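Local atomic coordinates of nucleoporin NUP170 (Chaetomium thermophilum, PDB entry 5HAX), a protein that serves as a nuclear pore protein, probably a scaffold component of the pore, in which a beta-propeller is followed by an alpha-helical region. Residues V502-S505 with D506-E510; K415-P419 with A420-K424; K215-H218 with S219-G223; V126-K129 with T130-H133. All coordinates share one frame; numbering follows the deposited sequence.

Contact 1. Residues V502-S505 with D506-E510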
loop_
_atom_site.group_PDB
_atom_site.type_symbol
_atom_site.label_atom_id
_atom_site.label_comp_id
_atom_site.label_asym_id
_atom_site.label_seq_id
_atom_site.Cartn_x
_atom_site.Cartn_y
_atom_site.Cartn_z
ATOM N N VAL A 502 13.314 -28.881 -6.657
ATOM C CA VAL A 502 14.556 -29.125 -7.390
ATOM C C VAL A 502 15.023 -30.560 -7.183
ATOM O O VAL A 502 15.521 -31.208 -8.114
ATOM C CB VAL A 502 15.634 -28.113 -6.957
ATOM C CG1 VAL A 502 16.973 -28.430 -7.614
ATOM C CG2 VAL A 502 15.194 -26.694 -7.290
ATOM N N SER A 503 14.875 -31.076 -5.966
ATOM C CA SER A 503 15.280 -32.438 -5.622
ATOM C C SER A 503 14.035 -33.303 -5.451
ATOM O O SER A 503 13.656 -33.677 -4.339
ATOM C CB SER A 503 16.131 -32.427 -4.347
ATOM O OG SER A 503 17.335 -31.709 -4.537
ATOM N N ALA A 504 13.394 -33.627 -6.567
ATOM C CA ALA A 504 12.187 -34.450 -6.535
ATOM C C ALA A 504 11.899 -34.942 -7.952
ATOM O O ALA A 504 12.687 -34.718 -8.879
ATOM C CB ALA A 504 11.011 -33.675 -5.941
ATOM N N SER A 505 10.757 -35.605 -8.114
ATOM C CA SER A 505 10.408 -36.313 -9.335
ATOM C C SER A 505 9.693 -35.399 -10.328
ATOM O O SER A 505 9.368 -34.245 -10.041
ATOM C CB SER A 505 9.518 -37.514 -9.007
ATOM O OG SER A 505 8.301 -37.096 -8.411
ATOM N N ASP A 506 9.452 -35.945 -11.524
ATOM C CA ASP A 506 8.617 -35.267 -12.507
ATOM C C ASP A 506 7.213 -35.035 -11.964
ATOM O O ASP A 506 6.586 -34.013 -12.268
ATOM C CB ASP A 506 8.561 -36.096 -13.793
ATOM C CG ASP A 506 8.219 -35.266 -15.020
ATOM O OD1 ASP A 506 8.714 -35.606 -16.116
ATOM O OD2 ASP A 506 7.462 -34.282 -14.895
ATOM N N ASP A 507 6.713 -35.967 -11.150
ATOM C CA ASP A 507 5.382 -35.857 -10.571
ATOM C C ASP A 507 5.348 -34.946 -9.351
ATOM O O ASP A 507 4.262 -34.519 -8.945
ATOM C CB ASP A 507 4.871 -37.247 -10.190
ATOM C CG ASP A 507 4.869 -38.207 -11.365
ATOM O OD1 ASP A 507 4.209 -39.263 -11.269
ATOM O OD2 ASP A 507 5.525 -37.904 -12.384
ATOM N N ALA A 508 6.505 -34.645 -8.757
ATOM C CA ALA A 508 6.540 -33.735 -7.617
ATOM C C ALA A 508 6.228 -32.309 -8.046
ATOM O O ALA A 508 5.534 -31.576 -7.332
ATOM C CB ALA A 508 7.906 -33.799 -6.941
ATOM N N LEU A 509 6.743 -31.895 -9.204
ATOM C CA LEU A 509 6.421 -30.575 -9.730
ATOM C C LEU A 509 4.951 -30.487 -10.109
ATOM O O LEU A 509 4.261 -29.524 -9.752
ATOM C CB LEU A 509 7.303 -30.267 -10.940
ATOM C CG LEU A 509 7.003 -28.934 -11.628
ATOM C CD1 LEU A 509 7.354 -27.783 -10.697
ATOM C CD2 LEU A 509 7.745 -28.833 -12.950
ATOM N N GLU A 510 4.459 -31.486 -10.845
ATOM C CA GLU A 510 3.063 -31.495 -11.269
ATOM C C GLU A 510 2.122 -31.369 -10.078
ATOM O O GLU A 510 1.076 -30.717 -10.169
ATOM C CB GLU A 510 2.776 -32.777 -12.050
ATOM C CG GLU A 510 1.389 -32.853 -12.656
ATOM C CD GLU A 510 1.139 -34.178 -13.349
ATOM O OE1 GLU A 510 1.678 -34.383 -14.458
ATOM O OE2 GLU A 510 0.409 -35.018 -12.782
#

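Contact 2. Residues K415-P419 with A420-K424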
loop_
_atom_site.group_PDB
_atom_site.type_symbol
_atom_site.label_atom_id
_atom_site.label_comp_id
_atom_site.label_asym_id
_atom_site.label_seq_id
_atom_site.Cartn_x
_atom_site.Cartn_y
_atom_site.Cartn_z
ATOM N N LYS A 415 -9.995 -13.153 -7.725
ATOM C CA LYS A 415 -9.972 -12.780 -9.134
ATOM C C LYS A 415 -10.629 -13.841 -10.010
ATOM O O LYS A 415 -11.265 -13.506 -11.015
ATOM C CB LYS A 415 -8.528 -12.535 -9.576
ATOM C CG LYS A 415 -8.369 -12.152 -11.038
ATOM C CD LYS A 415 -6.938 -11.735 -11.339
ATOM C CE LYS A 415 -6.748 -11.396 -12.811
ATOM N NZ LYS A 415 -6.871 -12.598 -13.686
ATOM N N VAL A 416 -10.499 -15.116 -9.636
ATOM C CA VAL A 416 -11.052 -16.211 -10.428
ATOM C C VAL A 416 -12.513 -16.504 -10.096
ATOM O O VAL A 416 -13.224 -17.071 -10.938
ATOM C CB VAL A 416 -10.197 -17.476 -10.217
ATOM C CG1 VAL A 416 -10.781 -18.685 -10.944
ATOM C CG2 VAL A 416 -8.775 -17.225 -10.680
ATOM N N THR A 417 -12.982 -16.123 -8.908
ATOM C CA THR A 417 -14.324 -16.481 -8.463
ATOM C C THR A 417 -15.380 -16.041 -9.468
ATOM O O THR A 417 -15.377 -14.898 -9.937
ATOM C CB THR A 417 -14.605 -15.847 -7.100
ATOM O OG1 THR A 417 -13.703 -16.389 -6.128
ATOM C CG2 THR A 417 -16.042 -16.117 -6.656
ATOM N N GLN A 418 -16.289 -16.957 -9.783
ATOM C CA GLN A 418 -17.386 -16.689 -10.701
ATOM C C GLN A 418 -18.605 -17.511 -10.281
ATOM O O GLN A 418 -18.465 -18.679 -9.920
ATOM C CB GLN A 418 -16.979 -17.029 -12.137
ATOM C CG GLN A 418 -17.398 -15.996 -13.168
ATOM C CD GLN A 418 -16.707 -14.662 -12.969
ATOM O OE1 GLN A 418 -15.480 -14.594 -12.882
ATOM N NE2 GLN A 418 -17.491 -13.593 -12.889
ATOM N N PRO A 419 -19.808 -16.910 -10.316
ATOM C CA PRO A 419 -20.137 -15.533 -10.698
ATOM C C PRO A 419 -19.887 -14.531 -9.576
ATOM O O PRO A 419 -19.350 -14.897 -8.529
ATOM C CB PRO A 419 -21.627 -15.616 -11.029
ATOM C CG PRO A 419 -22.135 -16.666 -10.114
ATOM C CD PRO A 419 -21.019 -17.676 -9.970
ATOM N N ALA A 420 -20.288 -13.276 -9.801
ATOM C CA ALA A 420 -20.060 -12.229 -8.812
ATOM C C ALA A 420 -20.801 -12.510 -7.511
ATOM O O ALA A 420 -20.340 -12.111 -6.437
ATOM C CB ALA A 420 -20.485 -10.877 -9.382
ATOM N N SER A 421 -21.948 -13.191 -7.582
ATOM C CA SER A 421 -22.721 -13.486 -6.383
ATOM C C SER A 421 -22.040 -14.503 -5.478
ATOM O O SER A 421 -22.477 -14.674 -4.335
ATOM C CB SER A 421 -24.111 -13.995 -6.771
ATOM O OG SER A 421 -24.030 -15.248 -7.427
ATOM N N ALA A 422 -20.997 -15.179 -5.956
ATOM C CA ALA A 422 -20.250 -16.139 -5.157
ATOM C C ALA A 422 -19.033 -15.521 -4.479
ATOM O O ALA A 422 -18.261 -16.246 -3.843
ATOM C CB ALA A 422 -19.807 -17.315 -6.032
ATOM N N LEU A 423 -18.850 -14.208 -4.591
ATOM C CA LEU A 423 -17.673 -13.558 -4.031
ATOM C C LEU A 423 -17.742 -13.523 -2.510
ATOM O O LEU A 423 -18.753 -13.112 -1.931
ATOM C CB LEU A 423 -17.549 -12.137 -4.578
ATOM C CG LEU A 423 -16.947 -11.995 -5.977
ATOM C CD1 LEU A 423 -17.150 -10.581 -6.496
ATOM C CD2 LEU A 423 -15.471 -12.362 -5.966
ATOM N N LYS A 424 -16.655 -13.944 -1.867
ATOM C CA LYS A 424 -16.505 -13.853 -0.423
ATOM C C LYS A 424 -15.120 -13.308 -0.099
ATOM O O LYS A 424 -14.216 -13.307 -0.938
ATOM C CB LYS A 424 -16.700 -15.214 0.257
ATOM C CG LYS A 424 -18.005 -15.909 -0.093
ATOM C CD LYS A 424 -18.258 -17.090 0.832
ATOM C CE LYS A 424 -19.234 -18.085 0.229
ATOM N NZ LYS A 424 -18.571 -19.389 -0.053
#

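Contact 3. Residues K215-H218 with S219-G223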
loop_
_atom_site.group_PDB
_atom_site.type_symbol
_atom_site.label_atom_id
_atom_site.label_comp_id
_atom_site.label_asym_id
_atom_site.label_seq_id
_atom_site.Cartn_x
_atom_site.Cartn_y
_atom_site.Cartn_z
ATOM N N LYS A 215 -4.230 27.847 18.104
ATOM C CA LYS A 215 -4.882 26.600 18.473
ATOM C C LYS A 215 -6.343 26.884 18.787
ATOM O O LYS A 215 -6.656 27.892 19.426
ATOM C CB LYS A 215 -4.194 25.962 19.686
ATOM C CG LYS A 215 -4.768 24.627 20.115
ATOM C CD LYS A 215 -4.001 24.066 21.300
ATOM C CE LYS A 215 -4.573 22.734 21.757
ATOM N NZ LYS A 215 -3.813 22.172 22.907
ATOM N N ILE A 216 -7.237 26.004 18.332
ATOM C CA ILE A 216 -8.663 26.152 18.602
ATOM C C ILE A 216 -9.274 24.788 18.895
ATOM O O ILE A 216 -8.822 23.756 18.389
ATOM C CB ILE A 216 -9.413 26.841 17.433
ATOM C CG1 ILE A 216 -9.630 25.874 16.263
ATOM C CG2 ILE A 216 -8.660 28.093 16.991
ATOM C CD1 ILE A 216 -10.423 26.479 15.114
ATOM N N ASN A 217 -10.318 24.804 19.720
ATOM C CA ASN A 217 -11.098 23.618 20.042
ATOM C C ASN A 217 -12.296 23.551 19.101
ATOM O O ASN A 217 -13.168 24.425 19.139
ATOM C CB ASN A 217 -11.552 23.672 21.502
ATOM C CG ASN A 217 -12.152 22.364 21.988
ATOM O OD1 ASN A 217 -12.749 21.610 21.218
ATOM N ND2 ASN A 217 -12.001 22.094 23.279
ATOM N N HIS A 218 -12.336 22.519 18.256
ATOM C CA HIS A 218 -13.420 22.364 17.292
ATOM C C HIS A 218 -14.686 21.777 17.900
ATOM O O HIS A 218 -15.726 21.780 17.232
ATOM C CB HIS A 218 -12.975 21.474 16.129
ATOM C CG HIS A 218 -12.149 22.184 15.102
ATOM N ND1 HIS A 218 -12.655 23.189 14.306
ATOM C CD2 HIS A 218 -10.858 22.021 14.726
ATOM C CE1 HIS A 218 -11.709 23.620 13.490
ATOM N NE2 HIS A 218 -10.608 22.929 13.727
ATOM N N SER A 219 -14.632 21.279 19.136
ATOM C CA SER A 219 -15.765 20.579 19.729
ATOM C C SER A 219 -16.740 21.504 20.448
ATOM O O SER A 219 -17.904 21.127 20.623
ATOM C CB SER A 219 -15.263 19.508 20.700
ATOM O OG SER A 219 -14.568 18.491 20.001
ATOM N N HIS A 220 -16.299 22.690 20.861
ATOM C CA HIS A 220 -17.160 23.687 21.488
ATOM C C HIS A 220 -18.001 23.086 22.618
ATOM O O HIS A 220 -19.233 23.200 22.611
ATOM C CB HIS A 220 -18.053 24.348 20.448
ATOM C CG HIS A 220 -17.311 24.898 19.271
ATOM N ND1 HIS A 220 -16.524 26.027 19.346
ATOM C CD2 HIS A 220 -17.242 24.478 17.985
ATOM C CE1 HIS A 220 -15.999 26.276 18.159
ATOM N NE2 HIS A 220 -16.419 25.351 17.315
ATOM N N PRO A 221 -17.374 22.450 23.601
ATOM C CA PRO A 221 -18.135 21.770 24.652
ATOM C C PRO A 221 -18.700 22.746 25.674
ATOM O O PRO A 221 -18.225 23.871 25.834
ATOM C CB PRO A 221 -17.090 20.852 25.292
ATOM C CG PRO A 221 -15.819 21.623 25.146
ATOM C CD PRO A 221 -15.920 22.338 23.819
ATOM N N PHE A 222 -19.732 22.285 26.378
ATOM C CA PHE A 222 -20.363 23.091 27.416
ATOM C C PHE A 222 -21.313 22.212 28.218
ATOM O O PHE A 222 -21.633 21.087 27.826
ATOM C CB PHE A 222 -21.110 24.290 26.822
ATOM C CG PHE A 222 -22.200 23.913 25.855
ATOM C CD1 PHE A 222 -21.951 23.871 24.492
ATOM C CD2 PHE A 222 -23.477 23.614 26.307
ATOM C CE1 PHE A 222 -22.953 23.531 23.600
ATOM C CE2 PHE A 222 -24.481 23.272 25.419
ATOM C CZ PHE A 222 -24.219 23.231 24.064
ATOM N N GLY A 223 -21.757 22.748 29.355
ATOM C CA GLY A 223 -22.759 22.094 30.173
ATOM C C GLY A 223 -22.250 20.816 30.821
ATOM O O GLY A 223 -21.064 20.663 31.129
#

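Contact 4. Residues V126-K129 with T130-H133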
loop_
_atom_site.group_PDB
_atom_site.type_symbol
_atom_site.label_atom_id
_atom_site.label_comp_id
_atom_site.label_asym_id
_atom_site.label_seq_id
_atom_site.Cartn_x
_atom_site.Cartn_y
_atom_site.Cartn_z
ATOM N N VAL A 126 4.270 27.743 2.893
ATOM C CA VAL A 126 4.741 28.239 4.183
ATOM C C VAL A 126 6.258 28.140 4.290
ATOM O O VAL A 126 6.933 29.118 4.613
ATOM C CB VAL A 126 4.063 27.480 5.345
ATOM C CG1 VAL A 126 4.588 27.978 6.690
ATOM C CG2 VAL A 126 2.551 27.622 5.271
ATOM N N PHE A 127 6.806 26.959 4.025
ATOM C CA PHE A 127 8.216 26.677 4.228
ATOM C C PHE A 127 8.947 26.564 2.897
ATOM O O PHE A 127 8.340 26.421 1.831
ATOM C CB PHE A 127 8.399 25.381 5.025
ATOM C CG PHE A 127 7.797 25.425 6.401
ATOM C CD1 PHE A 127 8.396 26.156 7.414
ATOM C CD2 PHE A 127 6.637 24.727 6.683
ATOM C CE1 PHE A 127 7.843 26.193 8.680
ATOM C CE2 PHE A 127 6.081 24.759 7.948
ATOM C CZ PHE A 127 6.686 25.494 8.946
ATOM N N VAL A 128 10.276 26.644 2.982
ATOM C CA VAL A 128 11.118 26.381 1.826
ATOM C C VAL A 128 10.820 24.977 1.305
ATOM O O VAL A 128 10.473 24.065 2.065
ATOM C CB VAL A 128 12.604 26.540 2.198
ATOM C CG1 VAL A 128 13.018 25.513 3.251
ATOM C CG2 VAL A 128 13.487 26.422 0.968
ATOM N N LYS A 129 10.952 24.806 -0.014
ATOM C CA LYS A 129 10.595 23.536 -0.639
ATOM C C LYS A 129 11.391 22.370 -0.065
ATOM O O LYS A 129 10.903 21.235 -0.054
ATOM C CB LYS A 129 10.808 23.617 -2.150
ATOM C CG LYS A 129 9.545 23.882 -2.955
ATOM C CD LYS A 129 8.898 25.208 -2.587
ATOM C CE LYS A 129 8.146 25.799 -3.772
ATOM N NZ LYS A 129 7.179 24.837 -4.373
ATOM N N THR A 130 12.610 22.625 0.417
ATOM C CA THR A 130 13.445 21.549 0.938
ATOM C C THR A 130 12.917 20.978 2.248
ATOM O O THR A 130 13.361 19.898 2.654
ATOM C CB THR A 130 14.880 22.039 1.144
ATOM O OG1 THR A 130 14.932 22.925 2.269
ATOM C CG2 THR A 130 15.396 22.761 -0.099
ATOM N N ILE A 131 11.995 21.668 2.915
ATOM C CA ILE A 131 11.371 21.149 4.128
ATOM C C ILE A 131 10.305 20.145 3.702
ATOM O O ILE A 131 9.308 20.508 3.074
ATOM C CB ILE A 131 10.783 22.278 4.984
ATOM C CG1 ILE A 131 11.906 22.903 5.821
ATOM C CG2 ILE A 131 9.673 21.762 5.904
ATOM C CD1 ILE A 131 11.528 24.177 6.537
ATOM N N THR A 132 10.524 18.876 4.042
ATOM C CA THR A 132 9.665 17.788 3.595
ATOM C C THR A 132 8.572 17.438 4.597
ATOM O O THR A 132 7.526 16.912 4.199
ATOM C CB THR A 132 10.511 16.542 3.318
ATOM O OG1 THR A 132 11.254 16.197 4.492
ATOM C CG2 THR A 132 11.483 16.798 2.175
ATOM N N HIS A 133 8.787 17.712 5.883
ATOM C CA HIS A 133 7.837 17.337 6.920
ATOM C C HIS A 133 7.842 18.390 8.019
ATOM O O HIS A 133 8.694 19.281 8.057
ATOM C CB HIS A 133 8.169 15.967 7.525
ATOM C CG HIS A 133 8.132 14.838 6.543
ATOM N ND1 HIS A 133 9.235 14.449 5.816
ATOM C CD2 HIS A 133 7.130 14.002 6.183
ATOM C CE1 HIS A 133 8.912 13.427 5.043
ATOM N NE2 HIS A 133 7.640 13.136 5.246
HETATM O O HOH W 1 7.645 23.024 1.967
#

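Contact 1. Residues V502-S505 with D506-E510
Ala-504 points its methyl at the first turn of the helix that follows, where it meets the methyl of Ala-508; the two CB atoms are 3.3 Å apart, closer than carbons usually pack. The backbone of Ala-504 is fully extended here, and that brings the methyl alongside the helix. Ser-505 comes next and is the N-cap. Its OG accepts from the backbone N of Ala-508 at 3.1 Å, a weak bond because the N-H points well off the line to the oxygen (126°). Turned between the backbone N and the carbonyl carbon (chi1 62°), the hydroxyl is swung forward over the start of the helix. The same N-H of Ala-508 is also weakly bonded to Ser-505 O at 3.2 Å, so one donor is shared between the side chain and the carbonyl of a single residue. That carbonyl oxygen also lies 3.5 Å from the CB of Ala-508. Asp-507 adds a lighter touch, its CB 3.9 Å from Ser-505 OG. Ala-508 has no side-chain acceptor to return a bond to Ser-505 N, so this is an N-cap and not a capping box. Two aspartates in the first turn put negative charge at the positive end of the helix dipole, which probably favours the helix start. The cap sits in the short link between helix 490-501 and helix 506-520. Val-502 and Leu-509 both pack on Leu-555 of helix 549-562, and Glu-510 makes a salt bridge with Arg-514 one turn further along helix 506-520.

Contact 2. Residues K415-P419 with A420-K424
The pyrrolidine ring of Pro-419, entered through a cis peptide bond, touches the turn along its CG and CD corner. Its CG is 3.6 Å from Ser-421 OG, and its CD lies 4.1 Å from the methyl of Ala-422. That methyl is caught between two neighbours, with Thr-417 CG2 at 4.0 Å from it across the turn. Thr-417 works as the inner partner on the helix side. With CG2 anti to the backbone N, the methyl is carried toward the following turn, where it rests 3.6 Å from Ala-422 O. Leu-423 closes over the same threonine, bringing its CD2 branch to 3.8 Å from Thr-417 CB. The hydroxyl of Thr-417 turns instead to Arg-413 O, in the last turn of helix 411-416, so the side chain divides neatly into a polar half for the helix and an apolar half for the turn. The backbone closes the turn with a hydrogen bond from Ala-422 N to Pro-419 O, 3.1 Å long. A second backbone bond, from Leu-423 N to Ala-420 O, repeats the three-residue step, and Arg-31 reaches in with NH2 to bond both Ser-421 O and Leu-423 O. What results is a cis-proline leading into a short 3-10 turn, which reverses the chain after helix 411-416 and delivers it to strand 427-433, next to strand 403-409 in the same sheet of the propeller.

Contact 3. Residues K215-H218 with S219-G223
At Asn-217 the strand ends and the chain turns back toward Ser-219, with His-218 and Ser-219 in helical conformation and His-220 in the left-handed region, its phi and psi both positive. The bond that makes this turn is Ser-219 N to Asn-217 OD1, 2.8 Å long and fairly straight (156°): an Asx turn. The donor is tilted modestly from the amide plane. Asn-217 reaches it because CG stands anti to the backbone N (chi1 -170°), which folds the amide forward over the turn. Its other end, ND2, bonds Asp-196 OD2, so the flip of the amide is fixed. Pro-221 arrives from the opposite direction, its CD 4.0 Å from Asn-217 ND2. One face of the His-220 ring lies over Asn-217 O, 3.5 Å above the plane and offset toward the rim, while His-218 O comes within 3.2 Å of His-220 CD2. His-218 turns away, its NE2 bonded to Glu-199 and one face against Ile-216 CG1. Replacing Asn-217 by a leucine would probably leave Ser-219 N and Asp-196 without their mates and let the turn loosen. Ser-219 OG bonds Ile-197 N, adding a further tie to the neighbouring strand connection. With its oxygen taken by Ser-219 N and its nitrogen by Asp-196, the Asn-217 amide is gripped at both ends and pins the strand end to the turn.

Contact 4. Residues V126-K129 with T130-H133
The hydrogen bonds come first: Ile-131 N donates to Val-128 O at 3.0 Å (157°), closing a type I beta turn. Water 1 sits beside it, 3.0 Å from Val-128 O and close enough to Ile-131 O to donate there as well, although it has more acceptors within reach than protons to give. Further on, Thr-132 OG1 and His-133 ND1 share a bond of 3.0 Å, and the two residues together face Val-148 in a classic beta bulge. Apolar contact is made on the other side of the turn. Ile-131 spreads its branches over two neighbours: CD1 is 3.7 Å from Phe-127 CB and leans obliquely toward the ring, while CG1 meets Val-128 CG1 at 3.8 Å, the two side chains nearly perpendicular. The CG1 branch of Ile-131 can reach Val-128 because it runs anti to its own carbonyl carbon (chi1 -82°). Val-128 CG1 is also 3.4 Å from Thr-130 OG1. The phenyl ring of Phe-127 has Val-126 CG1 over the centre of one face. A serine in place of Ile-131 would probably open a gap beside Phe-127 CB and Val-128 CG1 and take away an apolar surface that another protein's chain packs on. That chain packs on Phe-127 and Ile-131 through apolar side chains and forms backbone hydrogen bonds with Val-128. The apolar side chains thus lie beside a backbone that bonds the partner, consistent with a turn that takes part in binding the other protein through both kinds of contact together.

From the N terminus the chain meets contact 4 first, in the loop between neighbouring strands 114-120 and 133-139 of one propeller sheet. Contact 3 follows where strand 213-217, at the edge of its sheet, gives way to the loop toward strand 230-236 of the next sheet; the nearest atoms of contacts 3 and 4 are about 14 Å apart. Contact 2 closes the turn from helix 411-416 into strand 427-433. Contact 1 comes last, linking helices 490-501 and 506-520, its centre about 69 Å from that of contact 3. All four are in series, so none nests or crosses: three shape propeller connections and the fourth starts a helix beyond them.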